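Local coordinates for protein glycine betaine/carnitine/choline ABC transporter (Staphylococcus aureus subsp. aureus Mu50, PDB 3O66) that probably binds glycine betaine, carnitine or choline as the substrate-binding component of an ABC importer, at residues 130-135 and 209-214. Numbering follows the deposited sequence.
Sequences LETVSD and VLKDDK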
# COMPACT_ATOMS: atom_id res chain seq x y z
N LEU A 130 9.57 9.18 -20.39
CA LEU A 130 8.41 8.51 -19.81
C LEU A 130 7.96 9.11 -18.49
O LEU A 130 8.72 9.16 -17.53
CB LEU A 130 8.70 7.00 -19.62
CG LEU A 130 9.19 6.22 -20.85
CD1 LEU A 130 9.50 4.74 -20.51
CD2 LEU A 130 8.18 6.31 -22.02
N GLU A 131 6.69 9.51 -18.43
CA GLU A 131 6.06 9.95 -17.18
C GLU A 131 4.78 9.17 -16.89
O GLU A 131 4.47 8.86 -15.74
CB GLU A 131 5.77 11.46 -17.24
CG GLU A 131 7.02 12.31 -17.05
CD GLU A 131 7.56 12.25 -15.61
OE1 GLU A 131 6.80 11.90 -14.68
OE2 GLU A 131 8.75 12.58 -15.42
N THR A 132 4.06 8.85 -17.95
CA THR A 132 2.77 8.18 -17.84
C THR A 132 2.80 6.86 -18.58
O THR A 132 3.71 6.59 -19.39
CB THR A 132 1.61 9.04 -18.45
OG1 THR A 132 1.71 9.05 -19.88
CG2 THR A 132 1.60 10.49 -17.87
N VAL A 133 1.82 6.02 -18.31
CA VAL A 133 1.71 4.74 -18.99
C VAL A 133 1.47 4.98 -20.49
O VAL A 133 2.06 4.30 -21.34
CB VAL A 133 0.61 3.88 -18.37
CG1 VAL A 133 0.38 2.64 -19.20
CG2 VAL A 133 0.98 3.50 -16.91
N SER A 134 0.64 5.98 -20.81
CA SER A 134 0.45 6.34 -22.23
C SER A 134 1.78 6.71 -22.95
O SER A 134 1.91 6.47 -24.14
CB SER A 134 -0.61 7.44 -22.38
OG SER A 134 -1.90 6.96 -22.03
N ASP A 135 2.76 7.28 -22.25
CA ASP A 135 4.06 7.61 -22.88
C ASP A 135 4.75 6.38 -23.50
O ASP A 135 5.59 6.50 -24.40
CB ASP A 135 4.98 8.30 -21.89
CG ASP A 135 4.51 9.69 -21.52
OD1 ASP A 135 3.81 10.34 -22.33
OD2 ASP A 135 4.85 10.15 -20.42
N VAL A 209 8.39 5.08 -11.48
CA VAL A 209 7.02 4.53 -11.53
C VAL A 209 6.21 5.44 -12.43
O VAL A 209 6.25 6.67 -12.24
CB VAL A 209 6.43 4.48 -10.14
CG1 VAL A 209 4.96 3.91 -10.20
CG2 VAL A 209 7.36 3.64 -9.23
N LEU A 210 5.49 4.86 -13.39
CA LEU A 210 4.72 5.65 -14.35
C LEU A 210 3.30 5.92 -13.86
O LEU A 210 2.70 5.07 -13.20
CB LEU A 210 4.68 4.94 -15.72
CG LEU A 210 6.06 4.69 -16.38
CD1 LEU A 210 5.86 3.93 -17.69
CD2 LEU A 210 6.77 6.02 -16.64
N LYS A 211 2.77 7.11 -14.16
CA LYS A 211 1.42 7.47 -13.75
C LYS A 211 0.40 6.73 -14.62
O LYS A 211 0.55 6.68 -15.85
CB LYS A 211 1.20 9.00 -13.83
CG LYS A 211 1.98 9.77 -12.77
CD LYS A 211 1.79 11.29 -12.82
CE LYS A 211 2.35 11.92 -14.09
NZ LYS A 211 2.24 13.43 -14.08
N ASP A 212 -0.58 6.12 -13.97
CA ASP A 212 -1.71 5.43 -14.64
C ASP A 212 -2.73 6.51 -15.07
O ASP A 212 -3.75 6.75 -14.40
CB ASP A 212 -2.29 4.41 -13.65
CG ASP A 212 -3.51 3.64 -14.16
OD1 ASP A 212 -3.83 3.57 -15.39
OD2 ASP A 212 -4.17 3.06 -13.27
N ASP A 213 -2.43 7.17 -16.18
CA ASP A 213 -3.18 8.35 -16.62
C ASP A 213 -4.62 8.05 -17.03
O ASP A 213 -5.46 8.95 -17.01
CB ASP A 213 -2.45 9.05 -17.77
CG ASP A 213 -2.17 8.10 -18.94
OD1 ASP A 213 -1.20 7.32 -18.85
OD2 ASP A 213 -2.94 8.13 -19.94
N LYS A 214 -4.90 6.80 -17.41
CA LYS A 214 -6.26 6.39 -17.76
C LYS A 214 -7.03 5.72 -16.61
O LYS A 214 -8.18 5.31 -16.79
CB LYS A 214 -6.26 5.49 -19.01
CG LYS A 214 -5.88 6.24 -20.29
CD LYS A 214 -6.07 5.37 -21.51
CE LYS A 214 -5.91 6.20 -22.78
NZ LYS A 214 -7.09 5.94 -23.68
O HOH W 1 5.66 9.23 -13.25
O HOH W 2 4.67 13.94 -14.91
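Thr132 and Lys211 form a single beta bridge, a case of two loops joined by a very short piece of parallel pairing. Lys211 N donates to Glu131 O at 2.9 Å, and Val133 N donates to Lys211 O at 2.8 Å. Asp213 extends the join with both carboxylate oxygens: OD1 accepts from Ser134 N at 3.0 Å and OD2 from Ser134 OG at 2.6 Å, both on the syn side and not far from the carboxylate plane. A chi1 of 55° swings the Asp213 carboxylate toward Ser134, and chi2 near -79° rolls it to present both oxygens. Within 130-135, Thr132 OG1 accepts from Asp135 N in an ST motif, while Asp135 OD2 takes the N-H groups of Glu131 and Thr132.

The tight side is apolar: Leu210 CD2 packs against Leu130 CB at 3.7 Å, and Val133 CG2 lies over Leu210 CB. The other side is looser and wet. There Lys211 and Glu131 do not touch through their charged atoms; a water accepts from Lys211 NZ and donates to Glu131 OE1, which also salt-bridges Lys208.

In this binding-protein fold of the PBP clan, Leu130 and Val133 rest on strand 116-120 of a five-stranded mixed sheet, to whose Phe118 the Leu210 backbone is hydrogen-bonded, and Tyr166 of helix 159-166 borders Val133, Ser134 and Asp213.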